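Local coordinates for protein TetR family transcription regulator (Marinobacter aquaeolei, PDB 3PAS) that probably binds DNA as a dimeric transcription regulator of the TetR family, with a predicted helix-turn-helix at one end and a helical C-terminal region at the other, at residues 7-12 against 38-43; 61-66 against 103-108; 91-96 against 164-169; 132-137 against 146-151; 141-144 against 150-153. All blocks are in the same frame, centred on the assembly; numbering follows the deposited sequence. Where two conformers were deposited one is given.

Contact 1: 7-12 against 38-43; sequences DSKRIA and AGLSPA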
# COMPACT_ATOMS: atom_id res chain seq x y z
N ASP B 7 -12.37 -31.95 7.37
CA ASP B 7 -11.78 -30.65 7.61
C ASP B 7 -10.28 -30.70 7.25
O ASP B 7 -9.78 -29.78 6.63
CB ASP B 7 -12.02 -30.17 9.04
CG ASP B 7 -13.48 -29.72 9.29
OD1 ASP B 7 -14.18 -29.29 8.35
OD2 ASP B 7 -13.90 -29.77 10.47
N SER B 8 -9.59 -31.79 7.54
CA SER B 8 -8.15 -31.87 7.29
C SER B 8 -7.70 -31.96 5.82
O SER B 8 -6.66 -31.40 5.44
CB SER B 8 -7.56 -33.04 8.09
OG SER B 8 -6.28 -33.39 7.59
N LYS B 9 -8.44 -32.69 4.99
CA LYS B 9 -8.15 -32.73 3.57
C LYS B 9 -8.48 -31.34 3.02
O LYS B 9 -7.73 -30.78 2.22
CB LYS B 9 -9.02 -33.78 2.83
CG LYS B 9 -8.74 -35.21 3.16
CD LYS B 9 -7.58 -35.75 2.38
CE LYS B 9 -7.46 -37.23 2.56
NZ LYS B 9 -8.55 -37.97 1.89
N ARG B 10 -9.59 -30.78 3.47
CA ARG B 10 -10.00 -29.46 3.02
C ARG B 10 -8.92 -28.43 3.35
O ARG B 10 -8.53 -27.68 2.50
CB ARG B 10 -11.33 -29.00 3.61
CG ARG B 10 -12.57 -29.60 2.93
CD ARG B 10 -13.90 -29.15 3.58
NE ARG B 10 -15.04 -29.83 2.93
CZ ARG B 10 -15.65 -29.40 1.81
NH1 ARG B 10 -15.25 -28.30 1.19
NH2 ARG B 10 -16.65 -30.10 1.27
N ILE B 11 -8.45 -28.44 4.60
CA ILE B 11 -7.37 -27.55 5.05
C ILE B 11 -6.10 -27.70 4.19
O ILE B 11 -5.41 -26.70 3.89
CB ILE B 11 -7.02 -27.80 6.55
CG1 ILE B 11 -8.18 -27.36 7.44
CG2 ILE B 11 -5.74 -27.03 6.99
CD1 ILE B 11 -8.35 -25.90 7.51
N ALA B 12 -5.80 -28.92 3.79
CA ALA B 12 -4.63 -29.17 2.97
C ALA B 12 -4.79 -28.43 1.66
O ALA B 12 -3.83 -27.75 1.20
CB ALA B 12 -4.37 -30.67 2.74
N ALA B 38 -0.62 -29.79 -2.19
CA ALA B 38 -1.27 -30.42 -1.09
C ALA B 38 -0.89 -31.90 -0.88
O ALA B 38 -1.36 -32.49 0.06
CB ALA B 38 -2.83 -30.31 -1.27
N GLY B 39 -0.17 -32.53 -1.80
CA GLY B 39 0.15 -33.97 -1.70
C GLY B 39 -1.00 -34.91 -2.05
O GLY B 39 -1.03 -36.08 -1.61
N LEU B 40 -1.94 -34.43 -2.86
CA LEU B 40 -3.16 -35.17 -3.18
C LEU B 40 -3.51 -35.08 -4.65
O LEU B 40 -2.94 -34.32 -5.39
CB LEU B 40 -4.30 -34.61 -2.32
CG LEU B 40 -4.10 -34.73 -0.81
CD1 LEU B 40 -5.12 -33.83 -0.06
CD2 LEU B 40 -4.19 -36.22 -0.35
N SER B 41 -4.41 -35.94 -5.11
CA SER B 41 -4.74 -35.98 -6.51
C SER B 41 -5.78 -34.91 -6.85
O SER B 41 -6.49 -34.47 -5.98
CB SER B 41 -5.33 -37.33 -6.88
OG SER B 41 -6.59 -37.54 -6.27
N PRO B 42 -5.84 -34.48 -8.11
CA PRO B 42 -6.94 -33.60 -8.51
C PRO B 42 -8.31 -34.27 -8.29
O PRO B 42 -9.26 -33.58 -7.91
CB PRO B 42 -6.69 -33.37 -10.00
CG PRO B 42 -5.23 -33.59 -10.17
CD PRO B 42 -4.80 -34.59 -9.14
N ALA B 43 -8.42 -35.59 -8.49
CA ALA B 43 -9.70 -36.31 -8.23
C ALA B 43 -10.13 -36.08 -6.80
O ALA B 43 -11.28 -35.79 -6.54
CB ALA B 43 -9.58 -37.89 -8.57
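L40 reaches from the turn ahead of helix 42-48 toward A12 and K9 on helix 5-24, and its side chain can be followed outward atom by atom. L40 CB, the first atom beyond the backbone, is still 6.4 Å from A12 CB and only sets the direction. CG sits anti to the carbonyl carbon (chi1 -61°), which sends the fork toward the helix. Of the two branches, CD1 does most of the touching: L40 CD1 meets K9 CD at 4.0 Å and A12 CB at 4.3 Å, wedged between residues one helical turn apart. The other methyl, L40 CD2, also comes to about 4.4 Å from K9 CD. The lysine chain crosses the leucine at about a right angle, having bent at chi2 (-82°), so that its methylene rather than its charged end lies against L40.

The contact spans the turn of the predicted DNA-binding helix-turn-helix. G39 leaves helix 31-37 with positive phi in a Schellman motif, and S41 occupies the N-cap of helix 42-48, its OG hydrogen-bonded to T44 OG1.

Just before the turn, A38 adds a smaller patch: A38 CB lies 3.7 Å from A12 O and 4.3 Å from A12 CB. A38 and L40 both continue onto F13, and A38 onto A16, further along helix 5-24.

Contact 2: 61-66 against 103-108; sequences YYVSDQ and FRYHET. With ACT (acetate ion), chain M.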
# COMPACT_ATOMS: atom_id res chain seq x y z
N TYR B 61 -12.46 -17.13 1.96
CA TYR B 61 -13.22 -17.20 3.21
C TYR B 61 -12.49 -17.84 4.36
O TYR B 61 -12.64 -17.43 5.52
CB TYR B 61 -14.56 -17.90 3.00
CG TYR B 61 -15.53 -17.11 2.19
CD1 TYR B 61 -15.66 -15.73 2.35
CD2 TYR B 61 -16.41 -17.74 1.32
CE1 TYR B 61 -16.58 -15.00 1.62
CE2 TYR B 61 -17.35 -17.00 0.59
CZ TYR B 61 -17.43 -15.63 0.76
OH TYR B 61 -18.34 -14.89 0.05
N TYR B 62 -11.71 -18.87 4.06
CA TYR B 62 -10.85 -19.49 5.05
C TYR B 62 -9.82 -18.47 5.60
O TYR B 62 -9.62 -18.35 6.83
CB TYR B 62 -10.13 -20.66 4.39
CG TYR B 62 -8.99 -21.24 5.17
CD1 TYR B 62 -9.22 -22.08 6.24
CD2 TYR B 62 -7.66 -20.99 4.81
CE1 TYR B 62 -8.17 -22.66 6.93
CE2 TYR B 62 -6.63 -21.56 5.50
CZ TYR B 62 -6.90 -22.41 6.58
OH TYR B 62 -5.87 -23.00 7.32
N VAL B 63 -9.17 -17.74 4.70
CA VAL B 63 -8.15 -16.76 5.09
C VAL B 63 -8.83 -15.62 5.92
O VAL B 63 -8.42 -15.31 7.05
CB VAL B 63 -7.42 -16.24 3.84
CG1 VAL B 63 -6.62 -15.01 4.17
CG2 VAL B 63 -6.52 -17.37 3.19
N SER B 64 -9.90 -15.07 5.38
CA SER B 64 -10.66 -14.01 6.01
C SER B 64 -11.24 -14.44 7.37
O SER B 64 -11.14 -13.71 8.36
CB SER B 64 -11.79 -13.52 5.08
OG SER B 64 -11.27 -13.07 3.84
N ASP B 65 -11.83 -15.62 7.43
CA ASP B 65 -12.36 -16.12 8.71
C ASP B 65 -11.31 -16.31 9.79
O ASP B 65 -11.53 -15.93 10.94
CB ASP B 65 -13.14 -17.40 8.52
CG ASP B 65 -14.40 -17.17 7.69
OD1 ASP B 65 -14.72 -15.99 7.43
OD2 ASP B 65 -15.02 -18.15 7.28
N GLN B 66 -10.20 -16.92 9.43
CA GLN B 66 -9.09 -17.08 10.37
C GLN B 66 -8.68 -15.73 10.96
O GLN B 66 -8.54 -15.61 12.19
CB GLN B 66 -7.86 -17.64 9.66
CG GLN B 66 -7.98 -19.10 9.55
CD GLN B 66 -6.70 -19.67 9.22
OE1 GLN B 66 -5.82 -19.76 10.09
NE2 GLN B 66 -6.53 -20.03 7.95
N PHE B 103 -2.17 -12.71 4.58
CA PHE B 103 -2.33 -11.32 4.14
C PHE B 103 -2.17 -11.19 2.61
O PHE B 103 -2.89 -10.44 1.97
CB PHE B 103 -1.25 -10.42 4.77
CG PHE B 103 -1.50 -10.00 6.20
CD1 PHE B 103 -2.33 -10.71 7.05
CD2 PHE B 103 -0.82 -8.88 6.72
CE1 PHE B 103 -2.52 -10.31 8.38
CE2 PHE B 103 -1.02 -8.48 8.02
CZ PHE B 103 -1.88 -9.22 8.86
N ARG B 104 -1.17 -11.86 2.05
CA ARG B 104 -0.93 -11.76 0.59
C ARG B 104 -2.10 -12.35 -0.22
O ARG B 104 -2.55 -11.74 -1.20
CB ARG B 104 0.37 -12.43 0.24
CG ARG B 104 0.77 -12.31 -1.19
CD ARG B 104 2.29 -12.30 -1.30
NE ARG B 104 2.66 -11.27 -2.26
CZ ARG B 104 2.54 -9.96 -2.05
NH1 ARG B 104 2.06 -9.48 -0.90
NH2 ARG B 104 2.91 -9.12 -3.01
N TYR B 105 -2.59 -13.51 0.21
CA TYR B 105 -3.78 -14.12 -0.43
C TYR B 105 -4.98 -13.13 -0.36
O TYR B 105 -5.62 -12.85 -1.37
CB TYR B 105 -4.16 -15.49 0.14
CG TYR B 105 -5.21 -16.14 -0.73
CD1 TYR B 105 -4.85 -16.88 -1.83
CD2 TYR B 105 -6.56 -15.86 -0.55
CE1 TYR B 105 -5.81 -17.46 -2.68
CE2 TYR B 105 -7.53 -16.40 -1.39
CZ TYR B 105 -7.14 -17.20 -2.46
OH TYR B 105 -8.06 -17.76 -3.32
N HIS B 106 -5.26 -12.60 0.82
CA HIS B 106 -6.33 -11.62 0.96
C HIS B 106 -6.18 -10.40 -0.01
O HIS B 106 -7.12 -10.03 -0.73
CB HIS B 106 -6.41 -11.12 2.43
CG HIS B 106 -7.51 -10.14 2.65
ND1 HIS B 106 -7.35 -8.79 2.41
CD2 HIS B 106 -8.81 -10.32 2.97
CE1 HIS B 106 -8.51 -8.18 2.60
NE2 HIS B 106 -9.40 -9.09 2.96
N GLU B 107 -4.99 -9.82 -0.03
CA GLU B 107 -4.64 -8.70 -0.91
C GLU B 107 -4.74 -9.09 -2.40
O GLU B 107 -5.36 -8.38 -3.19
CB GLU B 107 -3.20 -8.25 -0.59
CG GLU B 107 -2.63 -7.04 -1.39
CD GLU B 107 -3.23 -5.71 -0.98
OE1 GLU B 107 -4.10 -5.69 -0.06
OE2 GLU B 107 -2.85 -4.67 -1.59
N THR B 108 -4.15 -10.21 -2.79
CA THR B 108 -4.24 -10.64 -4.18
C THR B 108 -5.70 -10.82 -4.60
O THR B 108 -6.10 -10.34 -5.67
CB THR B 108 -3.49 -11.97 -4.45
OG1 THR B 108 -2.11 -11.81 -4.12
CG2 THR B 108 -3.57 -12.33 -5.96
C ACT M . 2.92 -9.16 3.25
O ACT M . 4.15 -8.92 3.24
OXT ACT M . 2.49 -9.79 2.27
CH3 ACT M . 2.02 -8.70 4.36
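V63 places its two methyls against two different residues of helix 100-110. V63 CG2 lies 4.0 Å from CD2 of the Y105 ring, while V63 CG1, turned opposite the amide nitrogen (chi1 166°), reaches H106 CB at 4.3 Å. This is the tight, buried part. Beside it S64 OG stands in the plane of the H106 ring, 3.8 Å from H106 CD2; the neighbour is a ring carbon, so this is edge packing and not a hydrogen bond. The hydroxyl is satisfied by F60 O and N123 ND2, just as Y105 OH is held by L56 O.

The far flank of 103-108 is looser. R104 is exposed, and R104 NH1 makes a weak bond to OXT of an acetate, 3.2 Å long with an N-H...O angle of only 122°; NH1 is also weakly bonded to Y160 OH. The acetate CH3 lies 3.7 Å from F103 CD2. This ion probably came from the crystallisation liquor.

The local axes approach to 9.5 Å and cross at -122°, with V63 and S64 meeting Y105 and H106. V18 and V21 of helix 5-24 pack on V63 and Y105, and I159 and Y160 of helix 148-167 on F103.

Contact 3: 91-96 against 164-169; sequences TLFRIG and QRCLQG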
# COMPACT_ATOMS: atom_id res chain seq x y z
N THR B 91 -2.66 -8.53 17.64
CA THR B 91 -2.94 -9.90 17.12
C THR B 91 -2.77 -9.98 15.57
O THR B 91 -2.11 -10.87 15.05
CB THR B 91 -4.36 -10.34 17.52
OG1 THR B 91 -4.39 -10.40 18.94
CG2 THR B 91 -4.66 -11.69 16.91
N LEU B 92 -3.26 -8.97 14.88
CA LEU B 92 -3.13 -8.89 13.41
C LEU B 92 -1.66 -8.75 12.97
O LEU B 92 -1.22 -9.38 12.00
CB LEU B 92 -3.93 -7.75 12.86
CG LEU B 92 -5.46 -7.89 12.74
CD1 LEU B 92 -6.11 -6.52 12.45
CD2 LEU B 92 -5.90 -8.92 11.76
N PHE B 93 -0.91 -7.95 13.69
CA PHE B 93 0.48 -7.73 13.35
C PHE B 93 1.22 -9.06 13.52
O PHE B 93 2.02 -9.43 12.66
CB PHE B 93 1.05 -6.62 14.21
CG PHE B 93 2.23 -5.92 13.60
CD1 PHE B 93 3.41 -6.59 13.40
CD2 PHE B 93 2.18 -4.56 13.30
CE1 PHE B 93 4.50 -5.95 12.87
CE2 PHE B 93 3.24 -3.95 12.73
CZ PHE B 93 4.43 -4.62 12.55
N ARG B 94 0.93 -9.80 14.60
CA ARG B 94 1.57 -11.09 14.84
C ARG B 94 1.19 -12.12 13.79
O ARG B 94 2.03 -12.90 13.38
CB ARG B 94 1.22 -11.62 16.22
CG ARG B 94 1.87 -10.84 17.32
CD ARG B 94 1.45 -11.30 18.72
NE ARG B 94 2.39 -10.77 19.71
CZ ARG B 94 3.08 -11.47 20.61
NH1 ARG B 94 2.95 -12.80 20.73
NH2 ARG B 94 3.91 -10.82 21.40
N ILE B 95 -0.07 -12.13 13.38
CA ILE B 95 -0.51 -13.02 12.31
C ILE B 95 0.24 -12.73 11.03
O ILE B 95 0.70 -13.67 10.37
CB ILE B 95 -2.05 -12.96 12.08
CG1 ILE B 95 -2.80 -13.48 13.31
CG2 ILE B 95 -2.43 -13.72 10.76
CD1 ILE B 95 -4.34 -13.12 13.32
N GLY B 96 0.39 -11.45 10.68
CA GLY B 96 1.13 -11.04 9.47
C GLY B 96 2.58 -11.52 9.52
O GLY B 96 3.12 -11.97 8.51
N GLN B 164 5.18 -6.04 6.10
CA GLN B 164 5.97 -6.22 4.88
C GLN B 164 7.37 -5.63 5.10
O GLN B 164 8.37 -6.32 4.85
CB GLN B 164 5.26 -5.58 3.70
CG GLN B 164 6.00 -5.64 2.35
CD GLN B 164 5.08 -5.41 1.15
OE1 GLN B 164 4.21 -6.24 0.84
NE2 GLN B 164 5.28 -4.29 0.47
N ARG B 165 7.45 -4.41 5.61
CA ARG B 165 8.73 -3.82 5.97
C ARG B 165 9.52 -4.69 6.95
O ARG B 165 10.74 -4.85 6.81
CB ARG B 165 8.57 -2.38 6.49
CG ARG B 165 8.16 -1.39 5.41
CD ARG B 165 8.25 0.07 5.86
NE ARG B 165 9.64 0.51 5.80
CZ ARG B 165 10.10 1.60 5.20
NH1 ARG B 165 9.29 2.49 4.61
NH2 ARG B 165 11.40 1.85 5.25
N CYS B 166 8.86 -5.28 7.93
CA CYS B 166 9.55 -6.13 8.89
C CYS B 166 10.17 -7.32 8.21
O CYS B 166 11.33 -7.63 8.43
CB CYS B 166 8.60 -6.65 9.97
SG CYS B 166 8.12 -5.40 11.07
N LEU B 167 9.38 -7.99 7.37
CA LEU B 167 9.86 -9.20 6.70
C LEU B 167 11.00 -8.91 5.66
O LEU B 167 11.82 -9.81 5.40
CB LEU B 167 8.71 -9.98 6.09
CG LEU B 167 7.76 -10.64 7.11
CD1 LEU B 167 6.52 -11.03 6.41
CD2 LEU B 167 8.36 -11.87 7.86
N GLN B 168 11.06 -7.67 5.15
CA GLN B 168 12.07 -7.20 4.20
C GLN B 168 13.26 -6.52 4.89
O GLN B 168 14.12 -5.96 4.22
CB GLN B 168 11.47 -6.18 3.21
CG GLN B 168 10.46 -6.72 2.20
CD GLN B 168 9.80 -5.60 1.40
OE1 GLN B 168 9.86 -4.42 1.79
NE2 GLN B 168 9.18 -5.95 0.28
N GLY B 169 13.28 -6.49 6.23
CA GLY B 169 14.37 -5.91 7.01
C GLY B 169 14.50 -4.41 7.18
O GLY B 169 15.55 -3.94 7.57
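F93 and C166 meet through a sulfur-aromatic contact at the ring edge in one of the two conformers deposited for C166, so this part of the contact is correspondingly less certain. In that conformer SG of C166 is 4.1 Å from both CE1 and CZ of F93, facing the bond between these two carbons rather than a single atom. It lies 5.2 Å from the ring centroid and 85° off the ring normal, nearly in the ring plane, where the C-H rim is slightly positive and probably suits the polarisable sulfur.

Conformation explains how two such distant backbones come together. The start of the F93 side chain does not aim at helix 148-167; with CG swung away from its own amide nitrogen (chi1 -156°), the ring nevertheless extends across the gap.

L167 contributes one branch. CG lies beside the backbone N, opposite the carbonyl carbon (chi1 -69°), and the end of the side chain comes nearer than its start would suggest: L167 CD1 is 4.1 Å from G96 O, a van der Waals touch of a methyl on a carbonyl oxygen. R165, next to C166, forms a salt bridge with E152 of the second subunit.

Helix 148-167 also supplies I159, L162 and V163 around F93, helix 52-76 lies against T91, L92 and I95, and helix 100-110 brings L102 to I95 and P100 to L167.

Contact 4: 132-137 against 146-151; sequences NAVDQG and VPFPLL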
# COMPACT_ATOMS: atom_id res chain seq x y z
N ASN B 132 -19.44 -2.07 13.90
CA ASN B 132 -20.49 -1.30 14.60
C ASN B 132 -19.92 -0.49 15.77
O ASN B 132 -20.33 0.63 16.01
CB ASN B 132 -21.64 -2.22 15.06
CG ASN B 132 -22.43 -2.76 13.90
OD1 ASN B 132 -22.47 -2.15 12.83
ND2 ASN B 132 -23.12 -3.90 14.10
N ALA B 133 -18.93 -1.05 16.47
CA ALA B 133 -18.33 -0.37 17.62
C ALA B 133 -17.50 0.83 17.11
O ALA B 133 -17.51 1.97 17.65
CB ALA B 133 -17.44 -1.37 18.43
N VAL B 134 -16.82 0.61 16.00
CA VAL B 134 -16.06 1.70 15.41
C VAL B 134 -17.00 2.82 14.94
O VAL B 134 -16.74 3.99 15.17
CB VAL B 134 -15.10 1.20 14.31
CG1 VAL B 134 -14.57 2.38 13.45
CG2 VAL B 134 -13.92 0.51 14.98
N ASP B 135 -18.11 2.45 14.30
CA ASP B 135 -19.13 3.41 13.85
C ASP B 135 -19.71 4.23 15.00
O ASP B 135 -19.87 5.44 14.88
CB ASP B 135 -20.26 2.72 13.08
CG ASP B 135 -19.90 2.41 11.61
OD1 ASP B 135 -18.83 2.86 11.14
OD2 ASP B 135 -20.70 1.71 10.93
N GLN B 136 -20.03 3.57 16.11
CA GLN B 136 -20.49 4.30 17.32
C GLN B 136 -19.46 5.25 17.85
O GLN B 136 -19.79 6.37 18.24
CB GLN B 136 -20.92 3.37 18.45
CG GLN B 136 -22.31 2.82 18.24
CD GLN B 136 -22.90 2.23 19.50
OE1 GLN B 136 -22.43 2.48 20.63
NE2 GLN B 136 -24.00 1.53 19.33
N GLY B 137 -18.20 4.83 17.79
CA GLY B 137 -17.08 5.68 18.20
C GLY B 137 -16.98 6.95 17.38
O GLY B 137 -16.58 8.03 17.91
N VAL B 146 -15.18 10.57 10.10
CA VAL B 146 -14.71 10.57 8.75
C VAL B 146 -15.16 9.33 8.04
O VAL B 146 -15.47 8.32 8.66
CB VAL B 146 -13.14 10.59 8.73
CG1 VAL B 146 -12.65 11.87 9.32
CG2 VAL B 146 -12.55 9.39 9.43
N PRO B 147 -15.18 9.38 6.70
CA PRO B 147 -15.52 8.23 5.90
C PRO B 147 -14.66 7.03 6.21
O PRO B 147 -13.43 7.13 6.46
CB PRO B 147 -15.25 8.70 4.47
CG PRO B 147 -15.28 10.08 4.48
CD PRO B 147 -14.95 10.57 5.88
N PHE B 148 -15.29 5.85 6.17
CA PHE B 148 -14.60 4.66 6.52
C PHE B 148 -13.32 4.37 5.75
O PHE B 148 -12.40 3.79 6.31
CB PHE B 148 -15.48 3.42 6.42
CG PHE B 148 -14.92 2.27 7.23
CD1 PHE B 148 -15.15 2.21 8.60
CD2 PHE B 148 -14.13 1.29 6.62
CE1 PHE B 148 -14.63 1.19 9.36
CE2 PHE B 148 -13.60 0.25 7.38
CZ PHE B 148 -13.84 0.21 8.76
N PRO B 149 -13.27 4.71 4.46
CA PRO B 149 -12.01 4.44 3.77
C PRO B 149 -10.78 5.12 4.43
O PRO B 149 -9.64 4.59 4.35
CB PRO B 149 -12.27 5.00 2.38
CG PRO B 149 -13.77 4.85 2.20
CD PRO B 149 -14.34 5.14 3.54
N LEU B 150 -10.99 6.26 5.08
CA LEU B 150 -9.91 6.92 5.82
C LEU B 150 -9.53 6.12 7.08
O LEU B 150 -8.35 6.05 7.46
CB LEU B 150 -10.26 8.38 6.15
CG LEU B 150 -10.46 9.36 4.97
CD1 LEU B 150 -10.61 10.80 5.42
CD2 LEU B 150 -9.28 9.23 4.01
N LEU B 151 -10.52 5.54 7.77
CA LEU B 151 -10.27 4.71 8.92
C LEU B 151 -9.46 3.48 8.52
O LEU B 151 -8.51 3.13 9.20
CB LEU B 151 -11.56 4.32 9.63
CG LEU B 151 -12.35 5.48 10.27
CD1 LEU B 151 -13.59 4.87 11.03
CD2 LEU B 151 -11.49 6.40 11.19
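One helical turn beyond V134, which faces L151 across this contact, the carbonyl oxygen of G137 is approached by several donors. The backbone amides of I143 and L142 both probably hydrogen-bond to it, with a weak bond from S140 OG besides. These bonds tie the last turns of helix 128-140 to the loop that leads back toward helix 148-167.

Between the two segments themselves there is no hydrogen bond, and the contact is apolar. V134 and L151 reach toward each other tip to tip, with V134 CG1 at 3.6 Å from L151 CD1, a close methyl-methyl distance. The valine torsion (chi1 166°) carries CG1 to the side away from the main-chain nitrogen, and this single methyl serves both partners: V134 CG1 also stands 4.3 Å from CE1 of F148, near the plane of that ring and at its edge. F148 is in turn backed by its own segment, since L151 CB lies 4.3 Å above one face of the F148 ring, offset toward the rim. The ring and the leucine therefore form one surface against which V134 rests.

F148 opens helix 148-167 directly after P147 in the N-cap position; the bond from L150 N to P147 O (2.9 Å) closes the first turn.

Helix 128-140 thus packs on the start of helix 148-167, with L131 adding to F148 and K138 to L151. V146, P147, P149 and L150 meet L180, H177, S170 and M184 of the second subunit, consistent with the C-terminal helices forming the dimer interface usual in TetR proteins.

Contact 5: 141-144 against 150-153; sequences GLIK and LLET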
# COMPACT_ATOMS: atom_id res chain seq x y z
N GLY B 141 -17.46 10.86 20.04
CA GLY B 141 -16.31 11.69 20.46
C GLY B 141 -15.01 10.91 20.52
O GLY B 141 -13.99 11.44 20.86
N LEU B 142 -15.04 9.62 20.22
CA LEU B 142 -13.80 8.82 20.27
C LEU B 142 -13.00 8.81 18.98
O LEU B 142 -11.76 8.93 19.00
CB LEU B 142 -14.12 7.36 20.67
CG LEU B 142 -14.30 7.19 22.18
CD1 LEU B 142 -14.73 5.76 22.45
CD2 LEU B 142 -13.04 7.53 22.97
N ILE B 143 -13.68 8.56 17.89
CA ILE B 143 -13.09 8.41 16.57
C ILE B 143 -13.57 9.59 15.74
O ILE B 143 -14.74 9.99 15.79
CB ILE B 143 -13.56 7.13 15.88
CG1 ILE B 143 -13.32 5.89 16.76
CG2 ILE B 143 -12.92 6.93 14.47
CD1 ILE B 143 -11.94 5.58 17.01
N LYS B 144 -12.65 10.16 14.97
CA LYS B 144 -13.01 11.26 14.06
C LYS B 144 -14.15 10.81 13.13
O LYS B 144 -14.12 9.68 12.61
CB LYS B 144 -11.82 11.59 13.16
CG LYS B 144 -10.62 12.26 13.86
CD LYS B 144 -9.48 12.50 12.85
CE LYS B 144 -8.32 13.29 13.42
NZ LYS B 144 -7.46 12.47 14.30
N LEU B 150 -10.99 6.26 5.08
CA LEU B 150 -9.91 6.92 5.82
C LEU B 150 -9.53 6.12 7.08
O LEU B 150 -8.35 6.05 7.46
CB LEU B 150 -10.26 8.38 6.15
CG LEU B 150 -10.46 9.36 4.97
CD1 LEU B 150 -10.61 10.80 5.42
CD2 LEU B 150 -9.28 9.23 4.01
N LEU B 151 -10.52 5.54 7.77
CA LEU B 151 -10.27 4.71 8.92
C LEU B 151 -9.46 3.48 8.52
O LEU B 151 -8.51 3.13 9.20
CB LEU B 151 -11.56 4.32 9.63
CG LEU B 151 -12.35 5.48 10.27
CD1 LEU B 151 -13.59 4.87 11.03
CD2 LEU B 151 -11.49 6.40 11.19
N GLU B 152 -9.83 2.86 7.39
CA GLU B 152 -9.09 1.72 6.83
C GLU B 152 -7.65 2.08 6.56
O GLU B 152 -6.70 1.34 6.92
CB GLU B 152 -9.80 1.27 5.54
CG GLU B 152 -9.25 0.06 4.79
CD GLU B 152 -8.07 0.37 3.87
OE1 GLU B 152 -8.11 1.38 3.11
OE2 GLU B 152 -7.12 -0.43 3.84
N THR B 153 -7.47 3.25 5.95
CA THR B 153 -6.14 3.75 5.56
C THR B 153 -5.18 3.95 6.72
O THR B 153 -3.98 3.61 6.58
CB THR B 153 -6.29 5.08 4.74
OG1 THR B 153 -7.05 4.77 3.56
CG2 THR B 153 -4.93 5.68 4.34
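Apolar packing joins I143 to L151, the loop residue meeting the helix residue through methyl groups. I143 CG2 is the atom in contact: it lies 3.6 Å from L151 CD2 and 4.1 Å from L151 CD1, so one methyl sits against both branches of the leucine fork. The two side chains cross obliquely. The isoleucine torsion (chi1 -54°) leaves CG1 beside the backbone N and turns CG2 over toward the helix. L151 CD2 also comes within 4.4 Å of K144 O, a loose touch on the backbone. W186 and V189 of helix 175-189 and L81 of helix 81-98 close around I143, which is buried.

In the fold, 141-144 is the connection between helix 128-140 and helix 148-167. G141 is the first residue to leave the former and does so with a positive phi of 103°, a conformation open to glycine. After L142 the chain is extended at I143 and K144, and backbone hydrogen bonds link L142 with D191 and K144 with V189, fastening the connection to the end of helix 175-189 and the residues just after it.

No hydrogen bond joins the two segments; the polar ends turn elsewhere. Although K144 starts out toward the helix, its end leads away: the chain stays extended until a last bend at chi4 (77°). There NZ is bonded to A190 O and A188 O and pairs with D187 OD2 of the second subunit, so the ammonium group bridges the two chains of the dimer. E152 OE1 likewise pairs with R165 and H161 of the second subunit.

In the fold
Contact 1 lies at the predicted DNA-binding end, and contacts 4 and 5 are on the opposite side of the chain's centre, 40 and 42 Å from it between centres. Contact 1 is complete before contact 2 begins, 18 Å away. Contact 2 alternates with contact 3 along the sequence (centres 15 Å apart), and F103 lies against L92, I95 and G96, joining helix 100-110 to helix 81-98. Contacts 4 and 5 share L150 and L151, with centres 5 Å apart; contact 3, also on helix 148-167, closes last. Through contact 2, helix 52-76 links the DNA-binding part to the C-terminal helices; in TetR relatives the corresponding helix is thought to relay signals, possibly here too.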